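PDB 2JL1: triphenylmethane reductase from Citrobacter sp., which probably uses NADPH to reduce triphenylmethane dyes, a reaction of interest for bioremediation, and belongs to the NmrA-like family with a Rossmann-type NADP-binding fold. Local coordinates for residues Phe1-Gly13 against Ala63-Gly75. Numbering follows the deposited sequence.
Sequences FSIAVTGATGQLG and AFAGVSKLLFISG. With NAP (NADP nicotinamide-adenine-dinucleotide phosphate), chain B.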
ATOM      1  N   PHE A   1     -27.977 -12.302  -0.871  1.00 39.56           N
ATOM      2  CA  PHE A   1     -27.736 -10.847  -1.130  1.00 39.36           C
ATOM      3  C   PHE A   1     -26.767 -10.521  -2.296  1.00 37.53           C
ATOM      4  O   PHE A   1     -26.232 -11.411  -2.968  1.00 37.39           O
ATOM      5  CB  PHE A   1     -27.315 -10.113   0.159  1.00 40.58           C
ATOM      6  CG  PHE A   1     -27.938  -8.754   0.294  1.00 43.06           C
ATOM      7  CD1 PHE A   1     -29.152  -8.597   0.952  1.00 44.58           C
ATOM      8  CD2 PHE A   1     -27.328  -7.635  -0.267  1.00 45.19           C
ATOM      9  CE1 PHE A   1     -29.750  -7.341   1.052  1.00 47.02           C
ATOM     10  CE2 PHE A   1     -27.917  -6.381  -0.175  1.00 45.81           C
ATOM     11  CZ  PHE A   1     -29.122  -6.226   0.490  1.00 45.99           C
ATOM     12  N   SER A   2     -26.546  -9.223  -2.503  1.00 35.02           N
ATOM     13  CA  SER A   2     -26.073  -8.692  -3.765  1.00 32.67           C
ATOM     14  C   SER A   2     -24.572  -8.801  -3.999  1.00 30.84           C
ATOM     15  O   SER A   2     -23.760  -8.736  -3.065  1.00 29.85           O
ATOM     16  CB  SER A   2     -26.476  -7.227  -3.880  1.00 32.61           C
ATOM     17  OG  SER A   2     -25.857  -6.495  -2.841  1.00 34.55           O
ATOM     18  N   ILE A   3     -24.236  -8.946  -5.275  1.00 28.84           N
ATOM     19  CA  ILE A   3     -22.853  -8.992  -5.741  1.00 27.23           C
ATOM     20  C   ILE A   3     -22.697  -7.824  -6.720  1.00 26.30           C
ATOM     21  O   ILE A   3     -23.458  -7.709  -7.675  1.00 26.01           O
ATOM     22  CB  ILE A   3     -22.537 -10.332  -6.428  1.00 26.63           C
ATOM     23  CG1 ILE A   3     -22.767 -11.502  -5.457  1.00 26.94           C
ATOM     24  CG2 ILE A   3     -21.095 -10.320  -6.995  1.00 26.78           C
ATOM     25  CD1 ILE A   3     -22.836 -12.880  -6.124  1.00 27.91           C
ATOM     26  N   ALA A   4     -21.752  -6.936  -6.435  1.00 25.35           N
ATOM     27  CA  ALA A   4     -21.495  -5.775  -7.263  1.00 24.59           C
ATOM     28  C   ALA A   4     -20.131  -5.935  -7.906  1.00 24.77           C
ATOM     29  O   ALA A   4     -19.204  -6.471  -7.283  1.00 24.97           O
ATOM     30  CB  ALA A   4     -21.528  -4.518  -6.439  1.00 24.68           C
ATOM     31  N   VAL A   5     -20.023  -5.479  -9.146  1.00 23.89           N
ATOM     32  CA  VAL A   5     -18.797  -5.626  -9.940  1.00 23.79           C
ATOM     33  C   VAL A   5     -18.461  -4.254 -10.461  1.00 23.12           C
ATOM     34  O   VAL A   5     -19.243  -3.673 -11.229  1.00 23.15           O
ATOM     35  CB  VAL A   5     -19.022  -6.590 -11.129  1.00 23.72           C
ATOM     36  CG1 VAL A   5     -17.748  -6.779 -11.981  1.00 23.58           C
ATOM     37  CG2 VAL A   5     -19.546  -7.949 -10.651  1.00 25.15           C
ATOM     38  N   THR A   6     -17.321  -3.716 -10.042  1.00 23.16           N
ATOM     39  CA  THR A   6     -16.813  -2.469 -10.633  1.00 23.70           C
ATOM     40  C   THR A   6     -16.138  -2.787 -11.971  1.00 24.29           C
ATOM     41  O   THR A   6     -15.914  -3.945 -12.266  1.00 23.73           O
ATOM     42  CB  THR A   6     -15.877  -1.697  -9.672  1.00 24.30           C
ATOM     43  OG1 THR A   6     -14.564  -2.288  -9.680  1.00 24.59           O
ATOM     44  CG2 THR A   6     -16.455  -1.717  -8.251  1.00 24.60           C
ATOM     45  N   GLY A   7     -15.803  -1.782 -12.781  1.00 24.45           N
ATOM     46  CA  GLY A   7     -15.275  -2.059 -14.135  1.00 25.92           C
ATOM     47  C   GLY A   7     -16.183  -2.936 -15.021  1.00 26.17           C
ATOM     48  O   GLY A   7     -15.715  -3.621 -15.960  1.00 25.49           O
ATOM     49  N   ALA A   8     -17.486  -2.887 -14.747  1.00 26.31           N
ATOM     50  CA  ALA A   8     -18.450  -3.831 -15.352  1.00 26.55           C
ATOM     51  C   ALA A   8     -18.604  -3.780 -16.877  1.00 26.97           C
ATOM     52  O   ALA A   8     -19.009  -4.781 -17.470  1.00 27.11           O
ATOM     53  CB  ALA A   8     -19.810  -3.734 -14.680  1.00 26.88           C
ATOM     54  N   THR A   9     -18.298  -2.635 -17.497  1.00 26.57           N
ATOM     55  CA  THR A   9     -18.322  -2.505 -18.957  1.00 27.41           C
ATOM     56  C   THR A   9     -16.963  -2.842 -19.591  1.00 27.04           C
ATOM     57  O   THR A   9     -16.826  -2.870 -20.822  1.00 27.36           O
ATOM     58  CB  THR A   9     -18.726  -1.079 -19.422  1.00 27.42           C
ATOM     59  OG1 THR A   9     -17.829  -0.120 -18.845  1.00 30.27           O
ATOM     60  CG2 THR A   9     -20.141  -0.746 -19.005  1.00 28.58           C
ATOM     61  N   GLY A  10     -15.959  -3.092 -18.761  1.00 25.97           N
ATOM     62  CA  GLY A  10     -14.646  -3.487 -19.265  1.00 25.71           C
ATOM     63  C   GLY A  10     -14.653  -4.947 -19.664  1.00 25.75           C
ATOM     64  O   GLY A  10     -15.656  -5.649 -19.471  1.00 25.39           O
ATOM     65  N   GLN A  11     -13.534  -5.418 -20.205  1.00 25.80           N
ATOM     66  CA  GLN A  11     -13.491  -6.768 -20.767  1.00 26.65           C
ATOM     67  C   GLN A  11     -13.604  -7.796 -19.653  1.00 25.49           C
ATOM     68  O   GLN A  11     -14.452  -8.692 -19.712  1.00 24.70           O
ATOM     69  CB  GLN A  11     -12.244  -6.967 -21.658  1.00 26.47           C
ATOM     70  CG  GLN A  11     -12.147  -5.880 -22.742  1.00 29.68           C
ATOM     71  CD  GLN A  11     -10.952  -6.042 -23.655  1.00 31.48           C
ATOM     72  OE1 GLN A  11     -10.954  -6.902 -24.533  1.00 36.78           O
ATOM     73  NE2 GLN A  11      -9.923  -5.211 -23.456  1.00 35.14           N
ATOM     74  N   LEU A  12     -12.807  -7.637 -18.601  1.00 24.37           N
ATOM     75  CA  LEU A  12     -12.852  -8.603 -17.499  1.00 23.56           C
ATOM     76  C   LEU A  12     -14.184  -8.561 -16.773  1.00 22.39           C
ATOM     77  O   LEU A  12     -14.761  -9.604 -16.499  1.00 23.35           O
ATOM     78  CB  LEU A  12     -11.701  -8.362 -16.499  1.00 23.20           C
ATOM     79  CG  LEU A  12     -11.504  -9.392 -15.376  1.00 24.29           C
ATOM     80  CD1 LEU A  12     -10.901 -10.703 -15.913  1.00 25.69           C
ATOM     81  CD2 LEU A  12     -10.588  -8.808 -14.276  1.00 22.68           C
ATOM     82  N   GLY A  13     -14.642  -7.355 -16.449  1.00 22.21           N
ATOM     83  CA  GLY A  13     -15.911  -7.112 -15.739  1.00 22.79           C
ATOM     84  C   GLY A  13     -17.134  -7.678 -16.439  1.00 22.87           C
ATOM     85  O   GLY A  13     -18.006  -8.267 -15.802  1.00 23.41           O
ATOM     86  N   ALA A  63     -23.059   4.083  -4.851  1.00 30.68           N
ATOM     87  CA  ALA A  63     -23.021   2.822  -5.592  1.00 29.66           C
ATOM     88  C   ALA A  63     -22.861   1.594  -4.691  1.00 29.17           C
ATOM     89  O   ALA A  63     -23.450   0.532  -4.950  1.00 28.45           O
ATOM     90  CB  ALA A  63     -21.938   2.856  -6.672  1.00 29.55           C
ATOM     91  N   PHE A  64     -22.075   1.741  -3.625  1.00 28.28           N
ATOM     92  CA  PHE A  64     -21.802   0.629  -2.727  1.00 28.20           C
ATOM     93  C   PHE A  64     -22.854   0.489  -1.628  1.00 28.67           C
ATOM     94  O   PHE A  64     -22.784  -0.455  -0.840  1.00 28.71           O
ATOM     95  CB  PHE A  64     -20.416   0.764  -2.067  1.00 27.66           C
ATOM     96  CG  PHE A  64     -19.256   0.744  -3.027  1.00 26.12           C
ATOM     97  CD1 PHE A  64     -19.392   0.249  -4.321  1.00 24.06           C
ATOM     98  CD2 PHE A  64     -18.004   1.184  -2.611  1.00 25.87           C
ATOM     99  CE1 PHE A  64     -18.298   0.232  -5.198  1.00 25.82           C
ATOM    100  CE2 PHE A  64     -16.905   1.158  -3.468  1.00 24.62           C
ATOM    101  CZ  PHE A  64     -17.045   0.680  -4.762  1.00 24.42           C
ATOM    102  N   ALA A  65     -23.794   1.436  -1.555  1.00 29.39           N
ATOM    103  CA  ALA A  65     -24.843   1.424  -0.533  1.00 29.77           C
ATOM    104  C   ALA A  65     -25.543   0.082  -0.554  1.00 29.97           C
ATOM    105  O   ALA A  65     -26.083  -0.321  -1.567  1.00 31.02           O
ATOM    106  CB  ALA A  65     -25.847   2.536  -0.780  1.00 29.95           C
ATOM    107  N   GLY A  66     -25.493  -0.628   0.558  1.00 30.35           N
ATOM    108  CA  GLY A  66     -26.230  -1.868   0.684  1.00 30.80           C
ATOM    109  C   GLY A  66     -25.666  -3.088  -0.012  1.00 31.20           C
ATOM    110  O   GLY A  66     -26.299  -4.138   0.023  1.00 31.63           O
ATOM    111  N   VAL A  67     -24.492  -2.992  -0.645  1.00 31.21           N
ATOM    112  CA  VAL A  67     -23.930  -4.197  -1.285  1.00 30.54           C
ATOM    113  C   VAL A  67     -23.227  -5.118  -0.287  1.00 30.43           C
ATOM    114  O   VAL A  67     -22.461  -4.675   0.580  1.00 30.18           O
ATOM    115  CB  VAL A  67     -23.115  -3.937  -2.621  1.00 31.13           C
ATOM    116  CG1 VAL A  67     -23.595  -2.695  -3.344  1.00 29.35           C
ATOM    117  CG2 VAL A  67     -21.646  -3.870  -2.392  1.00 31.19           C
ATOM    118  N   SER A  68     -23.542  -6.407  -0.401  1.00 29.65           N
ATOM    119  CA  SER A  68     -23.005  -7.435   0.465  1.00 29.86           C
ATOM    120  C   SER A  68     -21.592  -7.838   0.033  1.00 29.20           C
ATOM    121  O   SER A  68     -20.651  -7.750   0.819  1.00 28.83           O
ATOM    122  CB  SER A  68     -23.933  -8.648   0.448  1.00 29.89           C
ATOM    123  OG  SER A  68     -23.341  -9.732   1.135  1.00 33.05           O
ATOM    124  N   LYS A  69     -21.447  -8.259  -1.222  1.00 28.75           N
ATOM    125  CA  LYS A  69     -20.136  -8.641  -1.762  1.00 28.11           C
ATOM    126  C   LYS A  69     -19.698  -7.733  -2.911  1.00 27.12           C
ATOM    127  O   LYS A  69     -20.434  -7.568  -3.884  1.00 27.19           O
ATOM    128  CB  LYS A  69     -20.179 -10.077  -2.277  1.00 28.52           C
ATOM    129  CG  LYS A  69     -20.397 -11.131  -1.230  1.00 31.25           C
ATOM    130  CD  LYS A  69     -20.798 -12.444  -1.886  1.00 35.15           C
ATOM    131  CE  LYS A  69     -20.547 -13.623  -0.976  1.00 36.11           C
ATOM    132  NZ  LYS A  69     -21.334 -14.796  -1.452  1.00 40.35           N
ATOM    133  N   LEU A  70     -18.477  -7.201  -2.824  1.00 25.75           N
ATOM    134  CA  LEU A  70     -17.956  -6.290  -3.855  1.00 24.10           C
ATOM    135  C   LEU A  70     -16.777  -6.893  -4.591  1.00 23.48           C
ATOM    136  O   LEU A  70     -15.783  -7.286  -3.965  1.00 23.47           O
ATOM    137  CB  LEU A  70     -17.534  -4.940  -3.242  1.00 23.82           C
ATOM    138  CG  LEU A  70     -16.907  -3.920  -4.213  1.00 23.32           C
ATOM    139  CD1 LEU A  70     -17.908  -3.445  -5.271  1.00 20.04           C
ATOM    140  CD2 LEU A  70     -16.244  -2.738  -3.491  1.00 23.76           C
ATOM    141  N   LEU A  71     -16.874  -6.969  -5.918  1.00 22.85           N
ATOM    142  CA  LEU A  71     -15.676  -7.290  -6.717  1.00 21.74           C
ATOM    143  C   LEU A  71     -15.098  -5.974  -7.231  1.00 21.78           C
ATOM    144  O   LEU A  71     -15.669  -5.321  -8.112  1.00 21.89           O
ATOM    145  CB  LEU A  71     -15.967  -8.274  -7.848  1.00 21.63           C
ATOM    146  CG  LEU A  71     -14.728  -8.573  -8.733  1.00 19.97           C
ATOM    147  CD1 LEU A  71     -13.620  -9.330  -7.942  1.00 19.09           C
ATOM    148  CD2 LEU A  71     -15.108  -9.328  -9.982  1.00 17.77           C
ATOM    149  N   PHE A  72     -13.962  -5.600  -6.645  1.00 21.04           N
ATOM    150  CA  PHE A  72     -13.254  -4.388  -6.956  1.00 20.79           C
ATOM    151  C   PHE A  72     -12.256  -4.790  -8.063  1.00 20.70           C
ATOM    152  O   PHE A  72     -11.277  -5.474  -7.801  1.00 20.93           O
ATOM    153  CB  PHE A  72     -12.567  -3.916  -5.666  1.00 20.75           C
ATOM    154  CG  PHE A  72     -11.612  -2.757  -5.836  1.00 19.86           C
ATOM    155  CD1 PHE A  72     -11.524  -2.057  -7.043  1.00 20.65           C
ATOM    156  CD2 PHE A  72     -10.812  -2.358  -4.770  1.00 20.06           C
ATOM    157  CE1 PHE A  72     -10.625  -1.002  -7.201  1.00 21.01           C
ATOM    158  CE2 PHE A  72      -9.931  -1.282  -4.915  1.00 22.84           C
ATOM    159  CZ  PHE A  72      -9.835  -0.624  -6.160  1.00 19.37           C
ATOM    160  N   ILE A  73     -12.554  -4.424  -9.308  1.00 21.55           N
ATOM    161  CA  ILE A  73     -11.650  -4.699 -10.426  1.00 22.04           C
ATOM    162  C   ILE A  73     -10.773  -3.472 -10.560  1.00 22.86           C
ATOM    163  O   ILE A  73     -11.287  -2.363 -10.587  1.00 21.81           O
ATOM    164  CB  ILE A  73     -12.428  -4.996 -11.741  1.00 22.64           C
ATOM    165  CG1 ILE A  73     -13.229  -6.308 -11.604  1.00 21.40           C
ATOM    166  CG2 ILE A  73     -11.464  -4.967 -12.981  1.00 22.46           C
ATOM    167  CD1 ILE A  73     -14.044  -6.675 -12.847  1.00 23.21           C
ATOM    168  N   SER A  74      -9.446  -3.658 -10.650  1.00 24.13           N
ATOM    169  CA  SER A  74      -8.521  -2.527 -10.639  1.00 25.61           C
ATOM    170  C   SER A  74      -8.743  -1.586 -11.821  1.00 26.84           C
ATOM    171  O   SER A  74      -9.225  -2.006 -12.866  1.00 26.37           O
ATOM    172  CB  SER A  74      -7.051  -3.003 -10.584  1.00 25.40           C
ATOM    173  OG  SER A  74      -6.796  -4.024 -11.545  1.00 28.63           O
ATOM    174  N   GLY A  75      -8.401  -0.311 -11.651  1.00 28.73           N
ATOM    175  CA  GLY A  75      -8.564   0.655 -12.733  1.00 31.68           C
ATOM    176  C   GLY A  75      -7.542   0.467 -13.847  1.00 33.76           C
ATOM    177  O   GLY A  75      -6.570  -0.255 -13.663  1.00 32.89           O
TER
HETATM  178  PA  NAP B1288     -10.559  -2.750 -19.518  1.00 36.33           P
HETATM  179  O1A NAP B1288      -9.631  -1.735 -20.087  1.00 36.71           O
HETATM  180  O2A NAP B1288     -11.392  -3.466 -20.507  1.00 33.47           O
HETATM  181  O5B NAP B1288     -11.502  -2.112 -18.401  1.00 36.23           O
HETATM  182  C5B NAP B1288     -11.085  -1.135 -17.473  1.00 38.62           C
HETATM  183  C4B NAP B1288     -12.363  -0.723 -16.758  1.00 38.50           C
HETATM  184  O4B NAP B1288     -12.099   0.278 -15.782  1.00 40.48           O
HETATM  185  C3B NAP B1288     -13.334  -0.137 -17.783  1.00 38.56           C
HETATM  186  O3B NAP B1288     -14.611  -0.685 -17.586  1.00 35.97           O
HETATM  187  C2B NAP B1288     -13.369   1.328 -17.452  1.00 39.72           C
HETATM  188  O2B NAP B1288     -14.651   1.846 -17.624  1.00 43.53           O
HETATM  189  C1B NAP B1288     -13.047   1.309 -15.972  1.00 37.27           C
HETATM  190  N9A NAP B1288     -12.601   2.642 -15.546  1.00 35.60           N
HETATM  191  C8A NAP B1288     -11.612   3.418 -16.086  1.00 35.30           C
HETATM  192  N7A NAP B1288     -11.556   4.571 -15.378  1.00 36.35           N
HETATM  193  C5A NAP B1288     -12.511   4.540 -14.419  1.00 34.60           C
HETATM  194  C6A NAP B1288     -12.895   5.451 -13.435  1.00 35.09           C
HETATM  195  N6A NAP B1288     -12.284   6.626 -13.310  1.00 34.45           N
HETATM  196  N1A NAP B1288     -13.925   5.120 -12.584  1.00 34.41           N
HETATM  197  C2A NAP B1288     -14.576   3.912 -12.712  1.00 33.61           C
HETATM  198  N3A NAP B1288     -14.191   3.012 -13.678  1.00 33.67           N
HETATM  199  C4A NAP B1288     -13.176   3.331 -14.521  1.00 34.70           C
HETATM  200  O3  NAP B1288      -9.646  -3.804 -18.683  1.00 34.94           O
HETATM  201  PN  NAP B1288      -9.756  -5.404 -18.545  1.00 35.18           P
HETATM  202  O1N NAP B1288     -11.159  -5.709 -18.220  1.00 32.01           O
HETATM  203  O2N NAP B1288      -9.116  -6.037 -19.732  1.00 35.10           O
HETATM  204  O5D NAP B1288      -8.875  -5.682 -17.186  1.00 34.42           O
HETATM  205  C5D NAP B1288      -9.349  -5.223 -15.928  1.00 36.46           C
HETATM  206  C4D NAP B1288      -8.275  -4.566 -15.053  1.00 37.74           C
HETATM  207  O4D NAP B1288      -7.167  -5.442 -14.933  1.00 39.24           O
HETATM  208  C3D NAP B1288      -7.723  -3.272 -15.658  1.00 38.77           C
HETATM  209  O3D NAP B1288      -8.380  -2.103 -15.241  1.00 38.26           O
HETATM  210  C2D NAP B1288      -6.262  -3.258 -15.250  1.00 39.87           C
HETATM  211  O2D NAP B1288      -6.010  -2.618 -14.016  1.00 41.63           O
HETATM  212  C1D NAP B1288      -5.948  -4.727 -15.063  1.00 41.70           C
HETATM  213  N1N NAP B1288      -5.132  -5.171 -16.205  1.00 43.62           N
HETATM  214  C2N NAP B1288      -4.533  -6.385 -16.096  1.00 45.88           C
HETATM  215  C3N NAP B1288      -3.724  -6.841 -17.096  1.00 45.73           C
HETATM  216  C7N NAP B1288      -3.056  -8.144 -16.979  1.00 45.88           C
HETATM  217  O7N NAP B1288      -2.340  -8.592 -18.127  1.00 45.63           O
HETATM  218  N7N NAP B1288      -3.139  -8.778 -15.803  1.00 43.55           N
HETATM  219  C4N NAP B1288      -3.589  -6.098 -18.288  1.00 46.53           C
HETATM  220  C5N NAP B1288      -4.276  -4.917 -18.424  1.00 46.88           C
HETATM  221  C6N NAP B1288      -5.013  -4.426 -17.340  1.00 45.79           C
HETATM  222  P2B NAP B1288     -15.097   2.585 -18.989  1.00 49.09           P
HETATM  223  O1X NAP B1288     -15.825   1.560 -19.836  1.00 47.46           O
HETATM  224  O2X NAP B1288     -13.910   3.127 -19.767  1.00 46.44           O
HETATM  225  O3X NAP B1288     -16.011   3.711 -18.550  1.00 48.15           O
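Thr-6 and Ile-73 interlock where the parallel strands 3-5 and 69-72 run out toward the cofactor. The Thr-6 hydroxyl sits between its own backbone N and carbonyl carbon (chi1 79°), a rotation that lets OG1 accept a bond from Ile-73 N at 3.0 Å; OG1 is also hydrogen-bonded to the Tyr-54 hydroxyl, so this buried oxygen has two partners. The same rotation sets CG2 anti to the carbonyl carbon, at the edge of the Phe-64 ring and 3.7 Å from Leu-70 CD1. Packing is tight here: Ile-73 CD1 lies 3.5 Å from Gly-13 CA and 3.8 Å from Val-5 CG1, wedged between strand 3-5 and the start of helix 11-20. Four backbone bonds, with N-H...O angles of 168° to 175°, join the strands, the shortest from Leu-71 N to Ala-4 O at 2.7 Å. At the opposite end the fit slackens: Ser-2 OG accepts a weak bond from Ser-68 N (3.4 Å), exposed Phe-1 rests against Ser-68 CB, and the extended Lys-69 chain runs beside Ile-3 before its NZ bonds the Leu-186 carbonyl. After the glycine-rich turn, helix 11-20 offers Leu-12 N to NADP O1N (2.6 Å), while Ser-74 O accepts the ribose hydroxyl O3D. The chemistry thus implies that main-chain groups of the helix start and of the segment following strand 69-72 hold the cofactor, the Thr-6 to Ile-73 bond joining the backbones that lead to them.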